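Local atomic coordinates of putative tetR-family transcriptional regulator (Streptomyces coelicolor, PDB entry 3FIW), a protein that probably binds DNA as a dimeric transcriptional regulator, most likely a repressor, through an N-terminal helix-turn-helix domain of the TetR type. Residues 87-92 with 130-135; 97-102 with 152-157. All blocks are in the same frame, centred on the assembly; numbering follows the deposited sequence.

Contact 1. Residues 87-92 with 130-135; sequences EPLPEP and LDRVRR
L89 and R132 meet where the proline-rich loop leading into helix 96-112 runs past the start of helix 130-142, a surface contact in the all-helical C-terminal domain of this TetR-family protein. The guanidinium of R132 is the flat group around which the contact is built, and loop residues approach it from two directions. Methyl CD2 of L89 sits over one face, displaced toward the rim, with R132 NH2 its nearest neighbour at 3.4 Å and R132 CZ almost as close. At the edge, R132 NH2 donates a hydrogen bond of 2.8 Å to E87 O. The N-H points well at its acceptor (158°), and the oxygen lies close to the guanidinium plane, although the donor is tilted 27° from the plane of the carbonyl. A water reinforces this grip in the same guanidinium plane: it donates to E87 O and accepts from R132 NH1, so the carbonyl oxygen has two partners and the arginine is tied to the loop directly and through solvent. The reach of R132 depends on its chain, which runs extended and then bends at chi3 (71°), turning the flat end toward the loop.

The second branch of L89 serves the next turn of the helix. CD1 lies 3.8 Å from CD of R135, so the two methyls of one leucine are divided between two arginines, one meeting a guanidinium face and the other an aliphatic methylene. Beyond that methylene, R135 turns back to its own helix: its NE donates to D131 OD2 at 3.2 Å, a salt bridge that meets the carboxylate on the syn side of that oxygen but out of the carboxylate plane, while the oxygen itself lies at the edge of the guanidinium.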
loop_
_atom_site.group_PDB
_atom_site.type_symbol
_atom_site.label_atom_id
_atom_site.label_comp_id
_atom_site.label_asym_id
_atom_site.label_seq_id
_atom_site.Cartn_x
_atom_site.Cartn_y
_atom_site.Cartn_z
ATOM N N GLU A 87 0.285 -16.879 -15.039
ATOM C CA GLU A 87 -1.121 -16.876 -15.476
ATOM C C GLU A 87 -1.246 -16.735 -16.983
ATOM O O GLU A 87 -0.439 -16.038 -17.585
ATOM C CB GLU A 87 -1.872 -15.736 -14.808
ATOM C CG GLU A 87 -1.994 -15.922 -13.331
ATOM C CD GLU A 87 -3.087 -16.859 -12.980
ATOM O OE1 GLU A 87 -4.258 -16.502 -13.220
ATOM O OE2 GLU A 87 -2.804 -17.945 -12.450
ATOM N N PRO A 88 -2.279 -17.360 -17.598
ATOM C CA PRO A 88 -2.433 -17.176 -19.060
ATOM C C PRO A 88 -2.684 -15.703 -19.395
ATOM O O PRO A 88 -3.310 -14.971 -18.613
ATOM C CB PRO A 88 -3.668 -18.004 -19.414
ATOM C CG PRO A 88 -4.032 -18.795 -18.184
ATOM C CD PRO A 88 -3.345 -18.195 -17.003
ATOM N N LEU A 89 -2.131 -15.268 -20.507
ATOM C CA LEU A 89 -2.404 -13.956 -21.066
ATOM C C LEU A 89 -3.809 -13.912 -21.682
ATOM O O LEU A 89 -4.331 -14.934 -22.197
ATOM C CB LEU A 89 -1.342 -13.592 -22.124
ATOM C CG LEU A 89 0.062 -13.311 -21.569
ATOM C CD1 LEU A 89 1.131 -13.190 -22.634
ATOM C CD2 LEU A 89 0.065 -12.104 -20.632
ATOM N N PRO A 90 -4.414 -12.720 -21.687
ATOM C CA PRO A 90 -5.774 -12.654 -22.189
ATOM C C PRO A 90 -5.823 -12.873 -23.730
ATOM O O PRO A 90 -4.893 -12.473 -24.429
ATOM C CB PRO A 90 -6.212 -11.237 -21.809
ATOM C CG PRO A 90 -4.950 -10.440 -21.657
ATOM C CD PRO A 90 -3.880 -11.398 -21.278
ATOM N N GLU A 91 -6.880 -13.521 -24.232
ATOM C CA GLU A 91 -7.054 -13.702 -25.659
ATOM C C GLU A 91 -8.207 -12.892 -26.161
ATOM O O GLU A 91 -9.260 -12.877 -25.537
ATOM C CB GLU A 91 -7.334 -15.147 -25.997
ATOM C CG GLU A 91 -6.104 -15.914 -26.424
ATOM C CD GLU A 91 -6.088 -17.311 -25.833
ATOM O OE1 GLU A 91 -6.785 -17.547 -24.807
ATOM O OE2 GLU A 91 -5.370 -18.171 -26.385
ATOM N N PRO A 92 -8.010 -12.208 -27.300
ATOM C CA PRO A 92 -9.083 -11.635 -28.118
ATOM C C PRO A 92 -10.369 -12.448 -28.103
ATOM O O PRO A 92 -10.371 -13.683 -28.298
ATOM C CB PRO A 92 -8.466 -11.661 -29.522
ATOM C CG PRO A 92 -7.096 -11.219 -29.222
ATOM C CD PRO A 92 -6.696 -11.906 -27.910
ATOM N N LEU A 130 7.921 -6.361 -19.598
ATOM C CA LEU A 130 7.403 -5.359 -20.552
ATOM C C LEU A 130 6.603 -5.996 -21.695
ATOM O O LEU A 130 5.644 -5.415 -22.202
ATOM C CB LEU A 130 8.541 -4.509 -21.132
ATOM C CG LEU A 130 9.630 -3.965 -20.187
ATOM C CD1 LEU A 130 11.011 -3.958 -20.876
ATOM C CD2 LEU A 130 9.299 -2.587 -19.567
ATOM N N ASP A 131 7.018 -7.193 -22.092
ATOM C CA ASP A 131 6.269 -7.976 -23.044
ATOM C C ASP A 131 4.826 -8.284 -22.557
ATOM O O ASP A 131 3.868 -8.056 -23.302
ATOM C CB ASP A 131 7.030 -9.256 -23.399
ATOM C CG ASP A 131 6.292 -10.099 -24.433
ATOM O OD1 ASP A 131 6.409 -9.792 -25.639
ATOM O OD2 ASP A 131 5.581 -11.060 -24.041
ATOM N N ARG A 132 4.699 -8.792 -21.321
ATOM C CA ARG A 132 3.416 -9.126 -20.694
ATOM C C ARG A 132 2.547 -7.894 -20.451
ATOM O O ARG A 132 1.335 -7.941 -20.655
ATOM C CB ARG A 132 3.626 -9.858 -19.361
ATOM C CG ARG A 132 4.110 -11.289 -19.506
ATOM C CD ARG A 132 4.086 -12.024 -18.163
ATOM N NE ARG A 132 2.717 -12.285 -17.749
ATOM C CZ ARG A 132 2.047 -13.390 -18.039
ATOM N NH1 ARG A 132 2.636 -14.368 -18.731
ATOM N NH2 ARG A 132 0.783 -13.520 -17.632
ATOM N N VAL A 133 3.157 -6.803 -19.983
ATOM C CA VAL A 133 2.409 -5.570 -19.707
ATOM C C VAL A 133 1.805 -5.042 -21.015
ATOM O O VAL A 133 0.683 -4.550 -21.028
ATOM C CB VAL A 133 3.301 -4.504 -19.018
ATOM C CG1 VAL A 133 2.576 -3.155 -18.907
ATOM C CG2 VAL A 133 3.772 -4.994 -17.629
ATOM N N ARG A 134 2.548 -5.181 -22.111
ATOM C CA ARG A 134 2.129 -4.667 -23.412
ATOM C C ARG A 134 1.035 -5.520 -24.018
ATOM O O ARG A 134 0.156 -5.000 -24.695
ATOM C CB ARG A 134 3.326 -4.593 -24.373
ATOM C CG ARG A 134 3.046 -3.987 -25.771
ATOM C CD ARG A 134 2.901 -2.458 -25.712
ATOM N NE ARG A 134 1.513 -1.962 -25.760
ATOM C CZ ARG A 134 0.923 -1.204 -24.823
ATOM N NH1 ARG A 134 1.576 -0.829 -23.713
ATOM N NH2 ARG A 134 -0.338 -0.802 -25.003
ATOM N N ARG A 135 1.096 -6.830 -23.786
ATOM C CA ARG A 135 0.094 -7.760 -24.335
ATOM C C ARG A 135 -1.276 -7.579 -23.630
ATOM O O ARG A 135 -2.333 -7.552 -24.284
ATOM C CB ARG A 135 0.576 -9.220 -24.264
ATOM C CG ARG A 135 1.811 -9.532 -25.128
ATOM C CD ARG A 135 1.822 -10.967 -25.639
ATOM N NE ARG A 135 3.144 -11.314 -26.167
ATOM C CZ ARG A 135 3.450 -11.484 -27.460
ATOM N NH1 ARG A 135 2.527 -11.376 -28.422
ATOM N NH2 ARG A 135 4.699 -11.791 -27.793
HETATM O O HOH W 1 1.372 -16.907 -20.035
#

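Contact 2. Residues 97-102 with 152-157; sequences HGWFLR and MAMLAA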
loop_
_atom_site.group_PDB
_atom_site.type_symbol
_atom_site.label_atom_id
_atom_site.label_comp_id
_atom_site.label_asym_id
_atom_site.label_seq_id
_atom_site.Cartn_x
_atom_site.Cartn_y
_atom_site.Cartn_z
ATOM N N HIS A 97 -13.689 -7.484 -19.189
ATOM C CA HIS A 97 -14.184 -7.022 -17.896
ATOM C C HIS A 97 -13.859 -8.044 -16.810
ATOM O O HIS A 97 -13.282 -7.677 -15.807
ATOM C CB HIS A 97 -15.688 -6.708 -17.972
ATOM C CG HIS A 97 -16.239 -6.010 -16.767
ATOM N ND1 HIS A 97 -15.774 -6.233 -15.482
ATOM C CD2 HIS A 97 -17.278 -5.142 -16.638
ATOM C CE1 HIS A 97 -16.480 -5.510 -14.626
ATOM N NE2 HIS A 97 -17.386 -4.823 -15.304
ATOM N N GLY A 98 -14.255 -9.296 -17.025
ATOM C CA GLY A 98 -13.923 -10.430 -16.173
ATOM C C GLY A 98 -12.433 -10.711 -16.083
ATOM O O GLY A 98 -11.949 -11.063 -15.010
ATOM N N TRP A 99 -11.707 -10.576 -17.194
ATOM C CA TRP A 99 -10.268 -10.702 -17.187
ATOM C C TRP A 99 -9.646 -9.615 -16.309
ATOM O O TRP A 99 -8.776 -9.894 -15.474
ATOM C CB TRP A 99 -9.664 -10.593 -18.572
ATOM C CG TRP A 99 -8.126 -10.549 -18.484
ATOM C CD1 TRP A 99 -7.271 -11.626 -18.453
ATOM C CD2 TRP A 99 -7.290 -9.375 -18.340
ATOM N NE1 TRP A 99 -5.966 -11.192 -18.316
ATOM C CE2 TRP A 99 -5.948 -9.823 -18.274
ATOM C CE3 TRP A 99 -7.544 -8.002 -18.305
ATOM C CZ2 TRP A 99 -4.875 -8.946 -18.151
ATOM C CZ3 TRP A 99 -6.481 -7.126 -18.181
ATOM C CH2 TRP A 99 -5.161 -7.594 -18.103
ATOM N N PHE A 100 -10.079 -8.376 -16.481
ATOM C CA PHE A 100 -9.540 -7.298 -15.609
ATOM C C PHE A 100 -9.625 -7.637 -14.111
ATOM O O PHE A 100 -8.652 -7.540 -13.365
ATOM C CB PHE A 100 -10.200 -5.940 -15.922
ATOM C CG PHE A 100 -9.542 -4.786 -15.232
ATOM C CD1 PHE A 100 -8.556 -4.065 -15.863
ATOM C CD2 PHE A 100 -9.889 -4.443 -13.934
ATOM C CE1 PHE A 100 -7.940 -3.026 -15.226
ATOM C CE2 PHE A 100 -9.275 -3.409 -13.297
ATOM C CZ PHE A 100 -8.307 -2.696 -13.940
ATOM N N LEU A 101 -10.809 -8.017 -13.672
ATOM C CA LEU A 101 -10.974 -8.462 -12.296
ATOM C C LEU A 101 -10.040 -9.605 -11.975
ATOM O O LEU A 101 -9.385 -9.588 -10.941
ATOM C CB LEU A 101 -12.431 -8.886 -12.061
ATOM C CG LEU A 101 -13.462 -7.742 -12.267
ATOM C CD1 LEU A 101 -14.856 -8.310 -12.138
ATOM C CD2 LEU A 101 -13.274 -6.614 -11.284
ATOM N N ARG A 102 -10.042 -10.618 -12.847
ATOM C CA ARG A 102 -9.195 -11.805 -12.700
ATOM C C ARG A 102 -7.679 -11.458 -12.550
ATOM O O ARG A 102 -6.989 -11.977 -11.635
ATOM C CB ARG A 102 -9.471 -12.774 -13.853
ATOM C CG ARG A 102 -9.007 -14.217 -13.622
ATOM C CD ARG A 102 -9.210 -15.153 -14.847
ATOM N NE ARG A 102 -10.474 -14.812 -15.464
ATOM C CZ ARG A 102 -10.619 -14.531 -16.757
ATOM N NH1 ARG A 102 -9.556 -14.601 -17.566
ATOM N NH2 ARG A 102 -11.824 -14.191 -17.236
HETATM N N MSE A 152 -4.367 3.918 -16.733
HETATM C CA MSE A 152 -4.733 4.469 -15.400
HETATM C C MSE A 152 -5.403 3.455 -14.497
HETATM O O MSE A 152 -4.982 3.309 -13.341
HETATM C CB MSE A 152 -5.566 5.725 -15.545
HETATM C CG MSE A 152 -4.832 6.794 -16.385
HETATM SE SE MSE A 152 -3.200 7.420 -15.488
HETATM C CE MSE A 152 -1.847 6.328 -16.313
ATOM N N ALA A 153 -6.391 2.728 -15.043
ATOM C CA ALA A 153 -7.078 1.624 -14.360
ATOM C C ALA A 153 -6.133 0.571 -13.876
ATOM O O ALA A 153 -6.175 0.161 -12.666
ATOM C CB ALA A 153 -8.137 0.988 -15.274
HETATM N N MSE A 154 -5.264 0.147 -14.786
HETATM C CA MSE A 154 -4.227 -0.819 -14.427
HETATM C C MSE A 154 -3.297 -0.340 -13.326
HETATM O O MSE A 154 -2.978 -1.107 -12.446
HETATM C CB MSE A 154 -3.413 -1.205 -15.652
HETATM C CG MSE A 154 -4.251 -1.909 -16.676
HETATM SE SE MSE A 154 -4.495 -3.789 -16.263
HETATM C CE MSE A 154 -2.699 -4.380 -16.731
ATOM N N LEU A 155 -2.818 0.904 -13.393
ATOM C CA LEU A 155 -2.060 1.482 -12.294
ATOM C C LEU A 155 -2.868 1.558 -10.981
ATOM O O LEU A 155 -2.372 1.143 -9.942
ATOM C CB LEU A 155 -1.525 2.866 -12.674
ATOM C CG LEU A 155 -0.423 2.878 -13.744
ATOM C CD1 LEU A 155 -0.017 4.312 -14.089
ATOM C CD2 LEU A 155 0.811 2.063 -13.314
ATOM N N ALA A 156 -4.113 2.069 -11.059
ATOM C CA ALA A 156 -4.982 2.199 -9.913
ATOM C C ALA A 156 -5.162 0.863 -9.219
ATOM O O ALA A 156 -5.088 0.780 -8.012
ATOM C CB ALA A 156 -6.399 2.750 -10.332
ATOM N N ALA A 157 -5.446 -0.158 -10.011
ATOM C CA ALA A 157 -5.807 -1.470 -9.546
ATOM C C ALA A 157 -4.668 -2.049 -8.754
ATOM O O ALA A 157 -4.872 -2.561 -7.680
ATOM C CB ALA A 157 -6.178 -2.376 -10.732
#
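F100 reaches from helix 97-102 toward helix 152-157 and meets A153, M154 and A157 with the outer part of its ring. Its CB starts out neither toward nor away from the partner helix, but with CG anti to the backbone N (chi1 -171°) the ring is carried over to the partner helix. Along one side of the ring, CD1 lies 4.1 Å from SE of M154, a selenomethionine. One atom further, CE1 makes the closest approach to the same selenium, 3.7 Å, and also touches CB of A153. At the tip, CZ lies 3.9 Å from CB of A153 and equally far from CB of A157. The two alanines are one helical turn apart, and their small side chains let the ring end come close to the backbone: CZ is 3.8 Å from O of A153, which lies at the ring edge, near its plane. On the other side, CE2 brushes CB of A157.

This is packing inside the helical C-terminal domain of the TetR fold. The segment axes run in roughly the same direction, 32° apart, and come no nearer than 11.8 Å, a wide spacing bridged by large side chains. M154 takes part in this. Its chain, bent at chi2 and again at chi3, slides past F100 in the opposite direction and brings selenium to 4.7 Å from the centroid of the F100 ring, an oblique Met-aromatic contact. A longer one is made to W99, whose indole also receives the terminal methyl of M154 at its edge. Helix 130-142 adjoins this group through M137 and L140, both of which touch M154. F100 also packs on T201 of the second subunit, and A153 on L204 of that subunit.

Overall arrangement
Contacts 1 and 2 lie in the same C-terminal helical domain, with centres about 13 Å apart, and they meet directly: CB of P90 packs against NE1 of W99 at 3.5 Å. Their segments alternate along the chain, the loop 87-92 running on toward helix 96-112, and helix 130-142 being followed by helix 147-170. Helix 130-142 connects the two regions, since its F139 touches P90 and makes an edge-to-face pair with W99. The settings differ: contact 1 is at the surface and is not touched by the second subunit, whereas contact 2 is largely buried and also packs against that subunit. The predicted DNA-binding motif, residues 47-66, includes none of the four segments.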